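PDB 6X2Q: chitosanase from Gynuella sunshinyii YC6258, which probably hydrolyses chitosan as a family 46 glycoside hydrolase of the lysozyme clan, and here holds glucosamine sugars in its binding cleft. Local coordinates for residues Met133-Asp142 with Leu214-Leu225. Residues are numbered along the deposited sequence; the frame is centred on the assembly and turned at random.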
loop_
_atom_site.group_PDB
_atom_site.type_symbol
_atom_site.label_atom_id
_atom_site.label_comp_id
_atom_site.label_asym_id
_atom_site.label_seq_id
_atom_site.Cartn_x
_atom_site.Cartn_y
_atom_site.Cartn_z
ATOM N N MET A 133 0.210 -5.623 18.417
ATOM C CA MET A 133 -0.714 -6.592 17.855
ATOM C C MET A 133 -0.469 -6.720 16.356
ATOM O O MET A 133 -0.353 -5.704 15.662
ATOM C CB MET A 133 -2.161 -6.184 18.128
ATOM C CG MET A 133 -2.433 -5.797 19.584
ATOM S SD MET A 133 -4.199 -5.578 19.923
ATOM C CE MET A 133 -4.561 -4.151 18.867
ATOM N N PRO A 134 -0.365 -7.937 15.829
ATOM C CA PRO A 134 -0.187 -8.095 14.375
ATOM C C PRO A 134 -1.206 -7.332 13.530
ATOM O O PRO A 134 -0.855 -6.821 12.450
ATOM C CB PRO A 134 -0.311 -9.609 14.194
ATOM C CG PRO A 134 0.209 -10.174 15.510
ATOM C CD PRO A 134 -0.251 -9.214 16.568
ATOM N N LEU A 135 -2.458 -7.232 14.002
ATOM C CA LEU A 135 -3.490 -6.512 13.254
ATOM C C LEU A 135 -3.125 -5.040 13.093
ATOM O O LEU A 135 -3.317 -4.458 12.016
ATOM C CB LEU A 135 -4.845 -6.645 13.964
ATOM C CG LEU A 135 -6.002 -5.862 13.339
ATOM C CD1 LEU A 135 -6.290 -6.422 11.966
ATOM C CD2 LEU A 135 -7.254 -5.917 14.193
ATOM N N THR A 136 -2.602 -4.415 14.158
ATOM C CA THR A 136 -2.126 -3.036 14.052
ATOM C C THR A 136 -1.013 -2.903 13.006
ATOM O O THR A 136 -0.974 -1.922 12.252
ATOM C CB THR A 136 -1.649 -2.550 15.422
ATOM O OG1 THR A 136 -2.657 -2.844 16.374
ATOM C CG2 THR A 136 -1.415 -1.037 15.447
ATOM N N LEU A 137 -0.100 -3.882 12.943
ATOM C CA LEU A 137 0.964 -3.838 11.942
ATOM C C LEU A 137 0.390 -3.935 10.536
ATOM O O LEU A 137 0.824 -3.219 9.624
ATOM C CB LEU A 137 1.974 -4.969 12.188
ATOM C CG LEU A 137 3.099 -4.746 13.213
ATOM C CD1 LEU A 137 2.610 -4.049 14.472
ATOM C CD2 LEU A 137 3.801 -6.068 13.580
ATOM N N LEU A 138 -0.586 -4.820 10.349
ATOM C CA LEU A 138 -1.227 -4.949 9.055
ATOM C C LEU A 138 -1.904 -3.638 8.667
ATOM O O LEU A 138 -1.725 -3.143 7.548
ATOM C CB LEU A 138 -2.224 -6.106 9.112
ATOM C CG LEU A 138 -3.133 -6.247 7.894
ATOM C CD1 LEU A 138 -2.312 -6.568 6.650
ATOM C CD2 LEU A 138 -4.165 -7.324 8.149
ATOM N N ALA A 139 -2.621 -3.026 9.613
ATOM C CA ALA A 139 -3.318 -1.776 9.333
ATOM C C ALA A 139 -2.342 -0.670 8.973
ATOM O O ALA A 139 -2.610 0.131 8.071
ATOM C CB ALA A 139 -4.160 -1.363 10.538
ATOM N N LEU A 140 -1.202 -0.601 9.668
ATOM C CA LEU A 140 -0.220 0.413 9.293
ATOM C C LEU A 140 0.396 0.118 7.937
ATOM O O LEU A 140 0.720 1.045 7.184
ATOM C CB LEU A 140 0.880 0.509 10.348
ATOM C CG LEU A 140 0.397 0.978 11.716
ATOM C CD1 LEU A 140 1.495 0.740 12.768
ATOM C CD2 LEU A 140 -0.023 2.427 11.682
ATOM N N TYR A 141 0.560 -1.159 7.610
ATOM C CA TYR A 141 1.224 -1.517 6.363
ATOM C C TYR A 141 0.308 -1.259 5.171
ATOM O O TYR A 141 0.737 -0.706 4.146
ATOM C CB TYR A 141 1.647 -2.973 6.430
ATOM C CG TYR A 141 2.289 -3.537 5.189
ATOM C CD1 TYR A 141 3.218 -2.813 4.455
ATOM C CD2 TYR A 141 1.981 -4.826 4.776
ATOM C CE1 TYR A 141 3.811 -3.366 3.328
ATOM C CE2 TYR A 141 2.555 -5.383 3.674
ATOM C CZ TYR A 141 3.468 -4.657 2.947
ATOM O OH TYR A 141 4.022 -5.248 1.839
ATOM N N ASP A 142 -0.963 -1.641 5.304
ATOM C CA ASP A 142 -1.941 -1.342 4.272
ATOM C C ASP A 142 -2.093 0.158 4.085
ATOM O O ASP A 142 -2.172 0.637 2.953
ATOM C CB ASP A 142 -3.283 -1.975 4.628
ATOM C CG ASP A 142 -4.313 -1.800 3.528
ATOM O OD1 ASP A 142 -4.068 -2.344 2.429
ATOM O OD2 ASP A 142 -5.355 -1.124 3.750
ATOM N N LEU A 214 -10.540 -4.438 8.102
ATOM C CA LEU A 214 -9.668 -4.371 9.268
ATOM C C LEU A 214 -10.464 -4.122 10.546
ATOM O O LEU A 214 -10.132 -4.664 11.608
ATOM C CB LEU A 214 -8.618 -3.282 9.062
ATOM C CG LEU A 214 -7.680 -3.430 7.857
ATOM C CD1 LEU A 214 -6.942 -2.119 7.575
ATOM C CD2 LEU A 214 -6.704 -4.560 8.091
ATOM N N MET A 215 -11.496 -3.274 10.475
ATOM C CA MET A 215 -12.353 -3.048 11.634
ATOM C C MET A 215 -13.087 -4.325 12.038
ATOM O O MET A 215 -13.262 -4.599 13.231
ATOM C CB MET A 215 -13.351 -1.921 11.340
ATOM C CG MET A 215 -14.240 -1.569 12.513
ATOM S SD MET A 215 -13.324 -0.739 13.831
ATOM C CE MET A 215 -13.115 0.906 13.144
ATOM N N LYS A 216 -13.540 -5.107 11.055
ATOM C CA LYS A 216 -14.224 -6.361 11.347
ATOM C C LYS A 216 -13.297 -7.317 12.109
ATOM O O LYS A 216 -13.678 -7.872 13.153
ATOM C CB LYS A 216 -14.733 -6.971 10.036
ATOM C CG LYS A 216 -15.495 -8.295 10.165
ATOM C CD LYS A 216 -15.573 -9.058 8.819
ATOM C CE LYS A 216 -14.299 -9.901 8.533
ATOM N NZ LYS A 216 -14.468 -10.866 7.383
ATOM N N LEU A 217 -12.054 -7.480 11.625
ATOM C CA LEU A 217 -11.076 -8.296 12.343
ATOM C C LEU A 217 -10.855 -7.768 13.754
ATOM O O LEU A 217 -10.729 -8.548 14.705
ATOM C CB LEU A 217 -9.743 -8.350 11.583
ATOM C CG LEU A 217 -9.784 -8.930 10.166
ATOM C CD1 LEU A 217 -8.405 -8.973 9.541
ATOM C CD2 LEU A 217 -10.409 -10.318 10.173
ATOM N N LEU A 218 -10.798 -6.444 13.911
ATOM C CA LEU A 218 -10.604 -5.893 15.245
ATOM C C LEU A 218 -11.802 -6.196 16.140
ATOM O O LEU A 218 -11.630 -6.606 17.291
ATOM C CB LEU A 218 -10.340 -4.390 15.167
ATOM C CG LEU A 218 -10.241 -3.665 16.515
ATOM C CD1 LEU A 218 -9.135 -4.278 17.391
ATOM C CD2 LEU A 218 -9.986 -2.179 16.297
ATOM N N LYS A 219 -13.026 -6.043 15.615
ATOM C CA LYS A 219 -14.207 -6.284 16.445
ATOM C C LYS A 219 -14.390 -7.759 16.789
ATOM O O LYS A 219 -14.996 -8.082 17.816
ATOM C CB LYS A 219 -15.468 -5.757 15.759
ATOM C CG LYS A 219 -15.865 -4.369 16.233
ATOM C CD LYS A 219 -16.303 -3.503 15.080
ATOM C CE LYS A 219 -17.674 -3.910 14.587
ATOM N NZ LYS A 219 -18.284 -2.789 13.791
ATOM N N GLN A 220 -13.918 -8.664 15.941
ATOM C CA GLN A 220 -13.991 -10.085 16.236
ATOM C C GLN A 220 -12.829 -10.572 17.093
ATOM O O GLN A 220 -12.706 -11.778 17.327
ATOM C CB GLN A 220 -14.050 -10.884 14.941
ATOM C CG GLN A 220 -15.293 -10.605 14.138
ATOM C CD GLN A 220 -15.251 -11.277 12.797
ATOM O OE1 GLN A 220 -14.174 -11.524 12.251
ATOM N NE2 GLN A 220 -16.418 -11.576 12.247
ATOM N N GLY A 221 -11.978 -9.666 17.564
ATOM C CA GLY A 221 -10.880 -10.062 18.415
ATOM C C GLY A 221 -9.732 -10.760 17.719
ATOM O O GLY A 221 -8.862 -11.312 18.400
ATOM N N ASN A 222 -9.686 -10.752 16.384
ATOM C CA ASN A 222 -8.553 -11.348 15.679
ATOM C C ASN A 222 -7.447 -10.309 15.484
ATOM O O ASN A 222 -7.102 -9.912 14.375
ATOM C CB ASN A 222 -9.005 -11.959 14.361
ATOM C CG ASN A 222 -7.948 -12.879 13.761
ATOM O OD1 ASN A 222 -6.785 -12.835 14.167
ATOM N ND2 ASN A 222 -8.338 -13.701 12.785
ATOM N N THR A 223 -6.889 -9.869 16.615
ATOM C CA THR A 223 -5.798 -8.907 16.634
ATOM C C THR A 223 -4.433 -9.551 16.403
ATOM O O THR A 223 -3.438 -8.831 16.256
ATOM C CB THR A 223 -5.774 -8.179 17.971
ATOM O OG1 THR A 223 -5.516 -9.141 19.002
ATOM C CG2 THR A 223 -7.119 -7.474 18.236
ATOM N N ASP A 224 -4.367 -10.879 16.403
ATOM C CA ASP A 224 -3.129 -11.619 16.267
ATOM C C ASP A 224 -3.016 -12.284 14.906
ATOM O O ASP A 224 -1.992 -12.924 14.621
ATOM C CB ASP A 224 -3.007 -12.659 17.398
ATOM C CG ASP A 224 -4.094 -13.730 17.337
ATOM O OD1 ASP A 224 -5.248 -13.417 16.955
ATOM O OD2 ASP A 224 -3.796 -14.897 17.685
ATOM N N LEU A 225 -4.031 -12.123 14.049
ATOM C CA LEU A 225 -3.986 -12.595 12.662
ATOM C C LEU A 225 -3.728 -14.098 12.612
ATOM O O LEU A 225 -2.807 -14.572 11.950
ATOM C CB LEU A 225 -2.937 -11.834 11.842
ATOM C CG LEU A 225 -3.172 -10.337 11.640
ATOM C CD1 LEU A 225 -2.049 -9.735 10.819
ATOM C CD2 LEU A 225 -4.529 -10.082 10.992
#
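Met133, the N-cap of helix 134-147, bends its chain at the last torsion and lays SD against Thr223 CB at 3.6 Å. Next, the Pro134 ring rests on the backbone of Thr223 and Asp224, with CD 3.2 Å from Thr223 O; its nitrogen has no proton to give. That oxygen instead accepts the first-turn amide of Leu135, Leu135 N to Thr223 O 2.9 Å. The bond is nearly straight at 163°, the donor standing above the carbonyl plane. Leu135 swings CG anti to its own nitrogen (chi1 176°), which carries both methyls to the other helix: CD2 reaches Leu218 CB at 3.6 Å, while CD1 lies by Leu217 CB.

The axes of 134-142 and 214-219 run antiparallel at 171°, 10.8 Å apart at their closest, and a Schellman motif with Gly221 as C-prime residue ends helix 209-219, turning the chain back across the start of its neighbour. On the returning loop, Leu225 sets CD1 3.5 Å from Pro134 O and CD2 beside Leu138 CD2; an alanine here would probably open a gap beside Pro134 and leave Leu138 without one of its methyl neighbours. Leu138 CD2 also meets Leu214 CD2 at 3.8 Å, and Leu214 itself is a knob in the hole formed by Leu135, Leu138, Ala139 and Asp142. Asp142, whose side chain lies about 8 Å from a bound glucosamine, has its carboxylate in salt bridges with Arg188 and Arg210.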